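Local coordinates for TfuA domain-containing protein (Methanosarcina acetivorans, PDB 6XP8) that takes part in peptide backbone thioamidation, probably as a partner of a YcaO enzyme, at residues R2-T7 against K42-I47; R29-E34 against H59-S64; G79-S84 against E99-G104. All coordinates share one frame; numbering follows the deposited sequence.

Overall arrangement
Contact 1 is the buried core of the parallel sheet: two strands joined by backbone hydrogen bonds and apolar side chains. Contact 2 lies on one face of that sheet. It is partly buried, and its chemistry is mostly polar: one glutamate, three waters and a serine-glutamate bond. The two touch through Leu33, which packs on Phe6 and Ile44, and through Ile62 on Ile46. Contact 3, also partly buried, joins helices 78-86 and 96-102 by apolar packing round one tyrosine, with no hydrogen bond across. It meets contact 1 where Gly79 N probably hydrogen-bonds Ile47 O, and contact 2 where Arg82 packs on His59 and Ile62. Centres lie about 12 to 18 Å apart.

Contact 1: R2-T7 against K42-I47; sequences RAVIFT and KVIGII
Strands 3-6 and 43-46 are adjacent members of a five-stranded parallel sheet, their short axes 4.8 Å apart and 12° from parallel. Helix 33-38 links strand 23-25 to 43-46, a beta-alpha-beta crossover that passes strand 3-6 in this alpha/beta fold. Val4, Phe6, Ile44 and Ile46 share one face. Val4 and Ile44 lie side by side there, with Val4 CG1 3.8 Å from Ile44 CG1. Val4 CG1 takes the crowded position between backbone N and carbonyl carbon. Phe6 crosses Ile44 obliquely. Ile44 CG2 meets the ring at its edge, in plane, 3.7 Å from Phe6 CE2. Leu33 of helix 33-38 covers both residues.

Ala3, Val43 and Ile5 occupy the other face, against helix 198-215. Gly45 leaves room there for Ile5. Ile5 CG1 stands beside the backbone N, and chi2 of -67° folds CD1 over the neighbouring strand, 3.7 Å from Gly45 CA. Ile5 CG2 also touches Ile47 CD1. Thr7 and Ile47 lie side by side and point the same way; Thr7 OG1 touches Ile47 CG2 and hydrogen-bonds Asp48 OD2.

The two backbone bonds of Gly45 are nearly straight. Its N gives to Val4 O and its O receives Phe6 N, both nearly along the C=O axis. At the carboxyl end, Ile47 N reaches Phe6 O at 3.0 Å, in the carbonyl plane.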
ATOM      1  N   ARG A   2      17.921  -8.148  14.371  1.00 27.51           N
ATOM      2  CA  ARG A   2      16.743  -8.855  13.862  1.00 26.64           C
ATOM      3  C   ARG A   2      15.693  -7.862  13.364  1.00 23.35           C
ATOM      4  O   ARG A   2      15.465  -6.818  13.989  1.00 22.46           O
ATOM      5  CB  ARG A   2      16.131  -9.752  14.946  1.00 29.37           C
ATOM      6  CG  ARG A   2      17.011 -10.901  15.425  1.00 32.48           C
ATOM      7  CD  ARG A   2      16.617 -12.240  14.811  1.00 34.83           C
ATOM      8  NE  ARG A   2      17.420 -12.582  13.635  1.00 37.62           N
ATOM      9  CZ  ARG A   2      16.944 -12.778  12.404  1.00 39.45           C
ATOM     10  NH1 ARG A   2      15.643 -12.677  12.144  1.00 41.31           N
ATOM     11  NH2 ARG A   2      17.780 -13.083  11.419  1.00 40.37           N
ATOM     12  N   ALA A   3      15.067  -8.201  12.238  1.00 21.09           N
ATOM     13  CA  ALA A   3      13.984  -7.395  11.667  1.00 19.44           C
ATOM     14  C   ALA A   3      12.629  -8.084  11.748  1.00 18.38           C
ATOM     15  O   ALA A   3      12.528  -9.303  11.583  1.00 17.61           O
ATOM     16  CB  ALA A   3      14.290  -7.024  10.228  1.00 19.50           C
ATOM     17  N   VAL A   4      11.602  -7.280  12.006  1.00 17.60           N
ATOM     18  CA  VAL A   4      10.204  -7.706  11.936  1.00 17.02           C
ATOM     19  C   VAL A   4       9.468  -6.839  10.901  1.00 16.74           C
ATOM     20  O   VAL A   4       9.617  -5.614  10.891  1.00 16.62           O
ATOM     21  CB  VAL A   4       9.527  -7.734  13.342  1.00 17.39           C
ATOM     22  CG1 VAL A   4       9.560  -6.370  14.028  1.00 17.09           C
ATOM     23  CG2 VAL A   4       8.108  -8.278  13.269  1.00 17.15           C
ATOM     24  N   ILE A   5       8.717  -7.492  10.011  1.00 16.30           N
ATOM     25  CA  ILE A   5       7.990  -6.806   8.926  1.00 15.99           C
ATOM     26  C   ILE A   5       6.505  -7.137   8.974  1.00 15.15           C
ATOM     27  O   ILE A   5       6.120  -8.306   8.973  1.00 14.95           O
ATOM     28  CB  ILE A   5       8.537  -7.178   7.516  1.00 16.67           C
ATOM     29  CG1 ILE A   5      10.064  -7.044   7.430  1.00 17.54           C
ATOM     30  CG2 ILE A   5       7.824  -6.399   6.410  1.00 17.04           C
ATOM     31  CD1 ILE A   5      10.590  -5.633   7.536  1.00 18.56           C
ATOM     32  N   PHE A   6       5.677  -6.096   9.002  1.00 14.28           N
ATOM     33  CA  PHE A   6       4.228  -6.263   8.992  1.00 14.04           C
ATOM     34  C   PHE A   6       3.721  -6.071   7.572  1.00 13.95           C
ATOM     35  O   PHE A   6       3.721  -4.950   7.055  1.00 13.72           O
ATOM     36  CB  PHE A   6       3.571  -5.281   9.966  1.00 13.74           C
ATOM     37  CG  PHE A   6       4.030  -5.453  11.389  1.00 13.74           C
ATOM     38  CD1 PHE A   6       3.374  -6.343  12.239  1.00 13.75           C
ATOM     39  CD2 PHE A   6       5.123  -4.737  11.879  1.00 13.75           C
ATOM     40  CE1 PHE A   6       3.799  -6.515  13.554  1.00 13.70           C
ATOM     41  CE2 PHE A   6       5.560  -4.914  13.189  1.00 13.88           C
ATOM     42  CZ  PHE A   6       4.889  -5.799  14.030  1.00 13.90           C
ATOM     43  N   THR A   7       3.317  -7.177   6.942  1.00 14.05           N
ATOM     44  CA  THR A   7       2.861  -7.179   5.543  1.00 14.48           C
ATOM     45  C   THR A   7       1.926  -8.375   5.263  1.00 14.98           C
ATOM     46  O   THR A   7       1.431  -9.003   6.207  1.00 16.06           O
ATOM     47  CB  THR A   7       4.043  -7.017   4.527  1.00 14.20           C
ATOM     48  OG1 THR A   7       3.536  -6.643   3.239  1.00 13.89           O
ATOM     49  CG2 THR A   7       4.913  -8.271   4.407  1.00 14.13           C
ATOM     50  N   LYS A  42      15.703  -4.852  16.181  1.00 21.85           N
ATOM     51  CA  LYS A  42      16.447  -3.627  15.872  1.00 21.27           C
ATOM     52  C   LYS A  42      15.818  -2.772  14.775  1.00 19.27           C
ATOM     53  O   LYS A  42      16.008  -1.556  14.754  1.00 18.77           O
ATOM     54  CB  LYS A  42      17.912  -3.940  15.533  1.00 23.10           C
ATOM     55  CG  LYS A  42      18.768  -4.360  16.727  1.00 25.46           C
ATOM     56  CD  LYS A  42      18.979  -3.220  17.720  1.00 27.15           C
ATOM     57  CE  LYS A  42      19.301  -3.751  19.108  1.00 28.87           C
ATOM     58  NZ  LYS A  42      19.475  -2.640  20.086  1.00 30.16           N
ATOM     59  N   VAL A  43      15.089  -3.417  13.862  1.00 17.93           N
ATOM     60  CA  VAL A  43      14.395  -2.716  12.773  1.00 17.22           C
ATOM     61  C   VAL A  43      12.965  -3.246  12.648  1.00 16.34           C
ATOM     62  O   VAL A  43      12.746  -4.463  12.660  1.00 16.47           O
ATOM     63  CB  VAL A  43      15.138  -2.827  11.407  1.00 17.30           C
ATOM     64  CG1 VAL A  43      14.421  -2.019  10.328  1.00 17.28           C
ATOM     65  CG2 VAL A  43      16.580  -2.338  11.506  1.00 17.54           C
ATOM     66  N   ILE A  44      12.010  -2.319  12.559  1.00 16.07           N
ATOM     67  CA  ILE A  44      10.613  -2.629  12.226  1.00 15.87           C
ATOM     68  C   ILE A  44      10.306  -2.057  10.840  1.00 15.38           C
ATOM     69  O   ILE A  44      10.539  -0.878  10.586  1.00 15.49           O
ATOM     70  CB  ILE A  44       9.612  -2.038  13.257  1.00 15.96           C
ATOM     71  CG1 ILE A  44       9.855  -2.625  14.659  1.00 16.44           C
ATOM     72  CG2 ILE A  44       8.162  -2.283  12.815  1.00 16.19           C
ATOM     73  CD1 ILE A  44       9.230  -1.833  15.796  1.00 16.66           C
ATOM     74  N   GLY A  45       9.778  -2.902   9.958  1.00 14.84           N
ATOM     75  CA  GLY A  45       9.205  -2.449   8.694  1.00 14.57           C
ATOM     76  C   GLY A  45       7.692  -2.497   8.780  1.00 13.98           C
ATOM     77  O   GLY A  45       7.112  -3.560   9.017  1.00 14.29           O
ATOM     78  N   ILE A  46       7.058  -1.339   8.624  1.00 13.45           N
ATOM     79  CA  ILE A  46       5.598  -1.277   8.551  1.00 13.39           C
ATOM     80  C   ILE A  46       5.236  -1.095   7.084  1.00 13.10           C
ATOM     81  O   ILE A  46       5.555  -0.066   6.489  1.00 13.13           O
ATOM     82  CB  ILE A  46       4.987  -0.141   9.414  1.00 13.83           C
ATOM     83  CG1 ILE A  46       5.398  -0.282  10.896  1.00 14.23           C
ATOM     84  CG2 ILE A  46       3.467  -0.135   9.264  1.00 13.81           C
ATOM     85  CD1 ILE A  46       5.051   0.920  11.761  1.00 14.36           C
ATOM     86  N   ILE A  47       4.603  -2.114   6.502  1.00 12.70           N
ATOM     87  CA  ILE A  47       4.050  -2.015   5.148  1.00 12.93           C
ATOM     88  C   ILE A  47       2.528  -1.892   5.285  1.00 12.64           C
ATOM     89  O   ILE A  47       1.965  -0.813   5.071  1.00 12.33           O
ATOM     90  CB  ILE A  47       4.487  -3.188   4.224  1.00 13.11           C
ATOM     91  CG1 ILE A  47       6.027  -3.222   4.102  1.00 13.30           C
ATOM     92  CG2 ILE A  47       3.824  -3.070   2.848  1.00 13.13           C
ATOM     93  CD1 ILE A  47       6.620  -4.408   3.356  1.00 13.11           C
TER

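Contact 2: R29-E34 against H59-S64; sequences RRFQLE and HREILS
Segment 29-34 makes a type II beta turn from Arg29 to Gln32, then enters helix 33-38, and faces the first turns of helix 59-67. The buried Glu61 carboxylate joins this turn to a helix start. The Glu61 chain is extended (chi2 180°), so the carboxylate reaches the turn. Phe31 N gives a bent hydrogen bond to Glu61 OE1, 2.7 Å long, from above the carboxylate plane. The Phe31 ring stacks over this group, with the planes 22° apart and Glu61 OE2 over one ring face. Arg30 crosses Glu61 at about a right angle, its CG 3.4 Å from Glu61 OE2.

Water 1 gives to Arg29 O and Glu61 OE1 and accepts from Gln32 N. Water 2 joins Glu34 N to Glu61 OE1. Thus OE1 receives three bonds, which would favour a charged carboxylate. Gly58 N, near the first turn of Glu61's own helix, bonds OE2. Gln32 OE1 holds the turn from within by accepting Arg29 N.

Glu34 bends at chi2 (62°) to bring OE2 to Ser64 OG, 2.9 Å away, the serine donating. Water 3 links that OE2 to Glu61 O. On the side toward the sheet, Leu33 CD1 meets Ile62 CG1 at 3.8 Å. The two cross obliquely and reach strand 43-46, Leu33 on Ile44 and Ile62 on Ile46, while Ile62 also touches helix 78-86.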
ATOM      1  N   ARG A  29      -1.499  -4.174  13.865  1.00 15.89           N
ATOM      2  CA  ARG A  29      -2.618  -3.672  14.661  1.00 17.62           C
ATOM      3  C   ARG A  29      -2.094  -2.978  15.909  1.00 18.88           C
ATOM      4  O   ARG A  29      -0.922  -3.124  16.263  1.00 18.60           O
ATOM      5  CB  ARG A  29      -3.568  -4.805  15.071  1.00 18.57           C
ATOM      6  CG  ARG A  29      -4.125  -5.624  13.920  1.00 19.93           C
ATOM      7  CD  ARG A  29      -5.336  -6.439  14.348  1.00 21.30           C
ATOM      8  NE  ARG A  29      -5.014  -7.501  15.304  1.00 22.50           N
ATOM      9  CZ  ARG A  29      -4.594  -8.726  14.982  1.00 23.40           C
ATOM     10  NH1 ARG A  29      -4.414  -9.079  13.713  1.00 25.04           N
ATOM     11  NH2 ARG A  29      -4.346  -9.604  15.940  1.00 23.88           N
ATOM     12  N   ARG A  30      -2.985  -2.253  16.586  1.00 20.62           N
ATOM     13  CA  ARG A  30      -2.673  -1.521  17.815  1.00 22.27           C
ATOM     14  C   ARG A  30      -2.027  -2.415  18.886  1.00 22.35           C
ATOM     15  O   ARG A  30      -2.464  -3.543  19.138  1.00 22.08           O
ATOM     16  CB  ARG A  30      -3.935  -0.816  18.339  1.00 24.46           C
ATOM     17  CG  ARG A  30      -3.711   0.143  19.506  1.00 26.06           C
ATOM     18  CD  ARG A  30      -5.011   0.786  19.971  1.00 29.13           C
ATOM     19  NE  ARG A  30      -5.079   2.202  19.615  1.00 30.66           N
ATOM     20  CZ  ARG A  30      -5.532   2.681  18.457  1.00 31.86           C
ATOM     21  NH1 ARG A  30      -5.971   1.867  17.510  1.00 31.97           N
ATOM     22  NH2 ARG A  30      -5.543   3.990  18.246  1.00 33.26           N
ATOM     23  N   PHE A  31      -0.952  -1.888  19.467  1.00 22.98           N
ATOM     24  CA  PHE A  31      -0.141  -2.537  20.510  1.00 23.60           C
ATOM     25  C   PHE A  31       0.483  -3.886  20.151  1.00 22.83           C
ATOM     26  O   PHE A  31       0.595  -4.787  20.985  1.00 23.99           O
ATOM     27  CB  PHE A  31      -0.850  -2.507  21.877  1.00 25.30           C
ATOM     28  CG  PHE A  31      -0.937  -1.126  22.464  1.00 26.53           C
ATOM     29  CD1 PHE A  31       0.226  -0.369  22.678  1.00 27.23           C
ATOM     30  CD2 PHE A  31      -2.171  -0.563  22.787  1.00 27.65           C
ATOM     31  CE1 PHE A  31       0.153   0.913  23.207  1.00 27.78           C
ATOM     32  CE2 PHE A  31      -2.249   0.714  23.327  1.00 28.00           C
ATOM     33  CZ  PHE A  31      -1.086   1.454  23.533  1.00 28.49           C
ATOM     34  N   GLN A  32       0.917  -3.992  18.898  1.00 21.61           N
ATOM     35  CA  GLN A  32       1.704  -5.128  18.448  1.00 21.03           C
ATOM     36  C   GLN A  32       3.204  -4.829  18.393  1.00 21.08           C
ATOM     37  O   GLN A  32       4.016  -5.742  18.575  1.00 21.37           O
ATOM     38  CB  GLN A  32       1.212  -5.639  17.094  1.00 20.43           C
ATOM     39  CG  GLN A  32      -0.154  -6.300  17.163  1.00 19.80           C
ATOM     40  CD  GLN A  32      -0.563  -6.956  15.861  1.00 19.66           C
ATOM     41  OE1 GLN A  32      -0.218  -6.492  14.773  1.00 18.91           O
ATOM     42  NE2 GLN A  32      -1.305  -8.046  15.968  1.00 20.06           N
ATOM     43  N   LEU A  33       3.561  -3.563  18.154  1.00 20.27           N
ATOM     44  CA  LEU A  33       4.968  -3.161  18.008  1.00 20.14           C
ATOM     45  C   LEU A  33       5.805  -3.377  19.264  1.00 20.35           C
ATOM     46  O   LEU A  33       6.938  -3.853  19.172  1.00 19.83           O
ATOM     47  CB  LEU A  33       5.102  -1.695  17.570  1.00 19.76           C
ATOM     48  CG  LEU A  33       4.635  -1.186  16.201  1.00 19.68           C
ATOM     49  CD1 LEU A  33       5.230   0.190  15.966  1.00 19.07           C
ATOM     50  CD2 LEU A  33       5.012  -2.107  15.049  1.00 19.66           C
ATOM     51  N   GLU A  34       5.245  -3.035  20.427  1.00 20.75           N
ATOM     52  CA  GLU A  34       5.997  -3.073  21.690  1.00 21.01           C
ATOM     53  C   GLU A  34       6.489  -4.471  22.069  1.00 20.58           C
ATOM     54  O   GLU A  34       7.542  -4.589  22.697  1.00 20.41           O
ATOM     55  CB  GLU A  34       5.215  -2.422  22.842  1.00 22.06           C
ATOM     56  CG  GLU A  34       6.068  -1.992  24.044  1.00 23.90           C
ATOM     57  CD  GLU A  34       7.125  -0.936  23.734  1.00 26.02           C
ATOM     58  OE1 GLU A  34       8.192  -0.960  24.390  1.00 27.45           O
ATOM     59  OE2 GLU A  34       6.901  -0.073  22.854  1.00 27.31           O
ATOM     60  N   HIS A  59       0.523   6.543  16.746  1.00 19.12           N
ATOM     61  CA  HIS A  59       1.749   7.358  16.767  1.00 20.53           C
ATOM     62  C   HIS A  59       2.589   7.081  18.012  1.00 20.94           C
ATOM     63  O   HIS A  59       3.811   6.956  17.916  1.00 20.43           O
ATOM     64  CB  HIS A  59       1.445   8.864  16.679  1.00 21.74           C
ATOM     65  CG  HIS A  59       0.857   9.302  15.371  1.00 23.15           C
ATOM     66  ND1 HIS A  59       0.451  10.599  15.145  1.00 24.01           N
ATOM     67  CD2 HIS A  59       0.599   8.623  14.225  1.00 23.63           C
ATOM     68  CE1 HIS A  59      -0.028  10.703  13.918  1.00 24.43           C
ATOM     69  NE2 HIS A  59       0.048   9.517  13.340  1.00 23.64           N
ATOM     70  N   ARG A  60       1.924   6.986  19.167  1.00 21.67           N
ATOM     71  CA  ARG A  60       2.570   6.676  20.452  1.00 22.45           C
ATOM     72  C   ARG A  60       3.435   5.404  20.394  1.00 20.95           C
ATOM     73  O   ARG A  60       4.557   5.385  20.912  1.00 20.00           O
ATOM     74  CB  ARG A  60       1.505   6.624  21.574  1.00 25.49           C
ATOM     75  CG  ARG A  60       1.812   5.768  22.802  1.00 29.48           C
ATOM     76  CD  ARG A  60       2.681   6.475  23.836  1.00 32.35           C
ATOM     77  NE  ARG A  60       3.365   5.510  24.703  1.00 34.77           N
ATOM     78  CZ  ARG A  60       4.491   5.737  25.382  1.00 36.50           C
ATOM     79  NH1 ARG A  60       5.110   6.914  25.323  1.00 37.34           N
ATOM     80  NH2 ARG A  60       5.006   4.770  26.128  1.00 38.27           N
ATOM     81  N   GLU A  61       2.912   4.366  19.739  1.00 20.17           N
ATOM     82  CA  GLU A  61       3.603   3.083  19.584  1.00 19.89           C
ATOM     83  C   GLU A  61       4.869   3.193  18.741  1.00 18.21           C
ATOM     84  O   GLU A  61       5.901   2.613  19.089  1.00 17.56           O
ATOM     85  CB  GLU A  61       2.684   2.068  18.922  1.00 20.92           C
ATOM     86  CG  GLU A  61       1.382   1.805  19.646  1.00 22.72           C
ATOM     87  CD  GLU A  61       0.555   0.791  18.902  1.00 22.55           C
ATOM     88  OE1 GLU A  61       1.094  -0.293  18.604  1.00 23.62           O
ATOM     89  OE2 GLU A  61      -0.618   1.083  18.615  1.00 23.82           O
ATOM     90  N   ILE A  62       4.765   3.923  17.629  1.00 17.47           N
ATOM     91  CA  ILE A  62       5.891   4.129  16.716  1.00 16.88           C
ATOM     92  C   ILE A  62       6.961   4.968  17.425  1.00 17.15           C
ATOM     93  O   ILE A  62       8.139   4.601  17.415  1.00 17.05           O
ATOM     94  CB  ILE A  62       5.436   4.729  15.357  1.00 16.71           C
ATOM     95  CG1 ILE A  62       4.639   3.672  14.570  1.00 16.48           C
ATOM     96  CG2 ILE A  62       6.628   5.222  14.532  1.00 16.23           C
ATOM     97  CD1 ILE A  62       3.648   4.231  13.568  1.00 17.42           C
ATOM     98  N   LEU A  63       6.533   6.055  18.070  1.00 17.94           N
ATOM     99  CA  LEU A  63       7.440   6.915  18.839  1.00 19.06           C
ATOM    100  C   LEU A  63       8.166   6.184  19.969  1.00 19.39           C
ATOM    101  O   LEU A  63       9.351   6.451  20.205  1.00 19.62           O
ATOM    102  CB  LEU A  63       6.714   8.157  19.370  1.00 19.93           C
ATOM    103  CG  LEU A  63       6.242   9.189  18.335  1.00 20.64           C
ATOM    104  CD1 LEU A  63       5.331  10.223  18.984  1.00 21.51           C
ATOM    105  CD2 LEU A  63       7.403   9.865  17.621  1.00 21.52           C
ATOM    106  N   SER A  64       7.468   5.267  20.646  1.00 19.17           N
ATOM    107  CA  SER A  64       8.074   4.426  21.688  1.00 19.58           C
ATOM    108  C   SER A  64       9.218   3.580  21.118  1.00 19.37           C
ATOM    109  O   SER A  64      10.318   3.543  21.688  1.00 18.99           O
ATOM    110  CB  SER A  64       7.025   3.533  22.366  1.00 20.08           C
ATOM    111  OG  SER A  64       7.617   2.739  23.383  1.00 21.45           O
TER
HETATM  112  O   HOH W   1       1.422  -2.106  16.828  1.00 27.21           O
HETATM  113  O   HOH W   2       3.012  -1.319  20.535  1.00 23.63           O
HETATM  114  O   HOH W   3       5.533   0.494  20.699  1.00 31.18           O

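Contact 3: G79-S84 against E99-G104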
ATOM      1  N   GLY A  79       2.225   1.943   6.294  1.00 12.98           N
ATOM      2  CA  GLY A  79       3.581   2.451   6.505  1.00 13.18           C
ATOM      3  C   GLY A  79       3.840   3.774   5.804  1.00 13.24           C
ATOM      4  O   GLY A  79       4.559   4.630   6.325  1.00 13.15           O
ATOM      5  N   ALA A  80       3.259   3.942   4.620  1.00 13.22           N
ATOM      6  CA  ALA A  80       3.384   5.196   3.861  1.00 13.45           C
ATOM      7  C   ALA A  80       2.661   6.350   4.556  1.00 13.74           C
ATOM      8  O   ALA A  80       3.210   7.446   4.673  1.00 14.07           O
ATOM      9  CB  ALA A  80       2.863   5.013   2.447  1.00 13.28           C
ATOM     10  N   LEU A  81       1.441   6.081   5.022  1.00 13.85           N
ATOM     11  CA  LEU A  81       0.636   7.059   5.743  1.00 13.94           C
ATOM     12  C   LEU A  81       1.322   7.496   7.039  1.00 13.87           C
ATOM     13  O   LEU A  81       1.499   8.693   7.274  1.00 14.23           O
ATOM     14  CB  LEU A  81      -0.775   6.506   6.014  1.00 14.47           C
ATOM     15  CG  LEU A  81      -1.794   7.434   6.695  1.00 14.54           C
ATOM     16  CD1 LEU A  81      -2.097   8.657   5.842  1.00 15.13           C
ATOM     17  CD2 LEU A  81      -3.069   6.659   6.999  1.00 14.93           C
ATOM     18  N   ARG A  82       1.723   6.529   7.863  1.00 13.81           N
ATOM     19  CA  ARG A  82       2.402   6.834   9.127  1.00 13.94           C
ATOM     20  C   ARG A  82       3.757   7.521   8.941  1.00 14.14           C
ATOM     21  O   ARG A  82       4.091   8.443   9.695  1.00 14.15           O
ATOM     22  CB  ARG A  82       2.542   5.583  10.004  1.00 13.82           C
ATOM     23  CG  ARG A  82       1.235   5.084  10.601  1.00 14.10           C
ATOM     24  CD  ARG A  82       0.726   5.945  11.748  1.00 14.27           C
ATOM     25  NE  ARG A  82      -0.533   5.394  12.243  1.00 14.75           N
ATOM     26  CZ  ARG A  82      -1.747   5.791  11.869  1.00 14.79           C
ATOM     27  NH1 ARG A  82      -1.912   6.791  11.005  1.00 15.45           N
ATOM     28  NH2 ARG A  82      -2.812   5.182  12.373  1.00 14.99           N
ATOM     29  N   ALA A  83       4.522   7.102   7.931  1.00 14.73           N
ATOM     30  CA  ALA A  83       5.811   7.745   7.664  1.00 15.46           C
ATOM     31  C   ALA A  83       5.630   9.214   7.267  1.00 15.92           C
ATOM     32  O   ALA A  83       6.424  10.064   7.671  1.00 16.41           O
ATOM     33  CB  ALA A  83       6.614   6.986   6.627  1.00 15.47           C
ATOM     34  N   SER A  84       4.559   9.514   6.527  1.00 16.21           N
ATOM     35  CA  SER A  84       4.246  10.899   6.161  1.00 16.88           C
ATOM     36  C   SER A  84       3.890  11.759   7.380  1.00 17.38           C
ATOM     37  O   SER A  84       4.090  12.980   7.367  1.00 17.68           O
ATOM     38  CB  SER A  84       3.131  10.957   5.113  1.00 16.69           C
ATOM     39  OG  SER A  84       1.849  10.763   5.685  1.00 17.03           O
ATOM     40  N   GLU A  99       5.911   9.398  -0.761  1.00 17.41           N
ATOM     41  CA  GLU A  99       6.202  10.681  -1.410  1.00 18.89           C
ATOM     42  C   GLU A  99       4.937  11.498  -1.688  1.00 18.66           C
ATOM     43  O   GLU A  99       4.898  12.697  -1.391  1.00 18.73           O
ATOM     44  CB  GLU A  99       7.006  10.470  -2.695  1.00 20.50           C
ATOM     45  CG  GLU A  99       8.450  10.042  -2.456  1.00 22.89           C
ATOM     46  CD  GLU A  99       9.134   9.454  -3.683  1.00 24.84           C
ATOM     47  OE1 GLU A  99       8.572   9.500  -4.804  1.00 26.29           O
ATOM     48  OE2 GLU A  99      10.261   8.940  -3.521  1.00 26.15           O
ATOM     49  N   TRP A 100       3.911  10.843  -2.230  1.00 18.04           N
ATOM     50  CA  TRP A 100       2.632  11.507  -2.515  1.00 18.17           C
ATOM     51  C   TRP A 100       1.924  12.025  -1.262  1.00 17.39           C
ATOM     52  O   TRP A 100       1.389  13.131  -1.279  1.00 17.35           O
ATOM     53  CB  TRP A 100       1.697  10.602  -3.322  1.00 19.24           C
ATOM     54  CG  TRP A 100       2.163  10.279  -4.714  1.00 21.02           C
ATOM     55  CD1 TRP A 100       2.838  11.103  -5.574  1.00 21.32           C
ATOM     56  CD2 TRP A 100       1.950   9.053  -5.420  1.00 21.97           C
ATOM     57  NE1 TRP A 100       3.073  10.459  -6.765  1.00 22.62           N
ATOM     58  CE2 TRP A 100       2.541   9.200  -6.700  1.00 22.63           C
ATOM     59  CE3 TRP A 100       1.330   7.835  -5.093  1.00 22.99           C
ATOM     60  CZ2 TRP A 100       2.528   8.172  -7.657  1.00 23.27           C
ATOM     61  CZ3 TRP A 100       1.316   6.811  -6.046  1.00 23.43           C
ATOM     62  CH2 TRP A 100       1.916   6.990  -7.311  1.00 23.54           C
ATOM     63  N   TYR A 101       1.928  11.234  -0.185  1.00 16.80           N
ATOM     64  CA  TYR A 101       1.378  11.678   1.105  1.00 16.86           C
ATOM     65  C   TYR A 101       2.169  12.863   1.666  1.00 17.18           C
ATOM     66  O   TYR A 101       1.580  13.861   2.090  1.00 16.88           O
ATOM     67  CB  TYR A 101       1.365  10.542   2.137  1.00 16.48           C
ATOM     68  CG  TYR A 101       0.176   9.601   2.101  1.00 16.71           C
ATOM     69  CD1 TYR A 101      -1.144  10.082   2.188  1.00 16.67           C
ATOM     70  CD2 TYR A 101       0.370   8.213   2.033  1.00 16.69           C
ATOM     71  CE1 TYR A 101      -2.228   9.212   2.160  1.00 16.80           C
ATOM     72  CE2 TYR A 101      -0.710   7.334   2.014  1.00 16.53           C
ATOM     73  CZ  TYR A 101      -2.001   7.837   2.085  1.00 16.72           C
ATOM     74  OH  TYR A 101      -3.064   6.967   2.069  1.00 16.64           O
ATOM     75  N   ARG A 102       3.499  12.735   1.653  1.00 17.57           N
ATOM     76  CA  ARG A 102       4.427  13.767   2.141  1.00 18.22           C
ATOM     77  C   ARG A 102       4.179  15.129   1.476  1.00 18.78           C
ATOM     78  O   ARG A 102       4.134  16.160   2.157  1.00 18.57           O
ATOM     79  CB  ARG A 102       5.878  13.308   1.913  1.00 18.52           C
ATOM     80  CG  ARG A 102       6.961  14.251   2.425  1.00 18.88           C
ATOM     81  CD  ARG A 102       8.311  13.959   1.779  1.00 18.98           C
ATOM     82  NE  ARG A 102       8.271  14.115   0.321  1.00 19.99           N
ATOM     83  CZ  ARG A 102       9.144  13.578  -0.533  1.00 20.30           C
ATOM     84  NH1 ARG A 102      10.155  12.833  -0.099  1.00 21.10           N
ATOM     85  NH2 ARG A 102       8.995  13.779  -1.837  1.00 20.34           N
ATOM     86  N   ASP A 103       3.992  15.102   0.159  1.00 19.55           N
ATOM     87  CA  ASP A 103       3.885  16.311  -0.662  1.00 20.64           C
ATOM     88  C   ASP A 103       2.444  16.793  -0.867  1.00 21.45           C
ATOM     89  O   ASP A 103       2.198  17.760  -1.612  1.00 21.82           O
ATOM     90  CB  ASP A 103       4.587  16.082  -2.008  1.00 20.86           C
ATOM     91  CG  ASP A 103       6.081  15.786  -1.856  1.00 20.97           C
ATOM     92  OD1 ASP A 103       6.676  16.140  -0.814  1.00 21.63           O
ATOM     93  OD2 ASP A 103       6.662  15.196  -2.784  1.00 21.56           O
ATOM     94  N   GLY A 104       1.499  16.131  -0.200  1.00 21.93           N
ATOM     95  CA  GLY A 104       0.074  16.463  -0.303  1.00 21.83           C
ATOM     96  C   GLY A 104      -0.553  16.172  -1.654  1.00 21.92           C
ATOM     97  O   GLY A 104      -1.606  16.726  -1.981  1.00 23.06           O
TER
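The Tyr101 ring carries Leu81 CD1 over one face, offset toward the rim. This is a CH-pi contact, 3.9 Å from Leu81 CD1 to the centroid of the Tyr101 ring and 19° off its normal. Ala80 and Ser84 approach the same tyrosine obliquely. The second flat group is the Arg102 guanidinium. Asp103 lies at its edge in plane, and Glu99 CA is above one face.

Leu81 sets its CG anti to the backbone N (chi1 -176°), and chi2 of 63° places CD1 on the ring. The two side chains cross obliquely, and Leu81 CD1 comes within 3.7 Å of Tyr101 CE1. Tyr101 CD2 sits by the backbone of helix 78-86, beside Ala80 C and Leu81 N, and 4.1 Å from Ala80 CB. Its hydroxyl passes beyond the pair and bonds Ser108 O.

The helices come closest at Ser84, whose CB touches Tyr101 CB at 3.5 Å. Ser84 OG occupies the crowded position between N and the carbonyl carbon. From there it turns back to Leu81 O, one turn earlier, with a 2.6 Å bond on a carbonyl lone pair. The serine hydroxyl is therefore satisfied within its own helix.

Arg102 turns away and forms a side-on salt bridge with Asp103. NE bonds OD1 from above the carboxylate plane, and NH2 bonds OD2 on its syn lone pair.

The arrangement is a helix-helix contact in which Ala80, Leu81 and Ser84 pack round one aromatic ring. Helix 96-102 ends in a Schellman motif, with Gly104 at positive phi and its N bonded back to Tyr101 O.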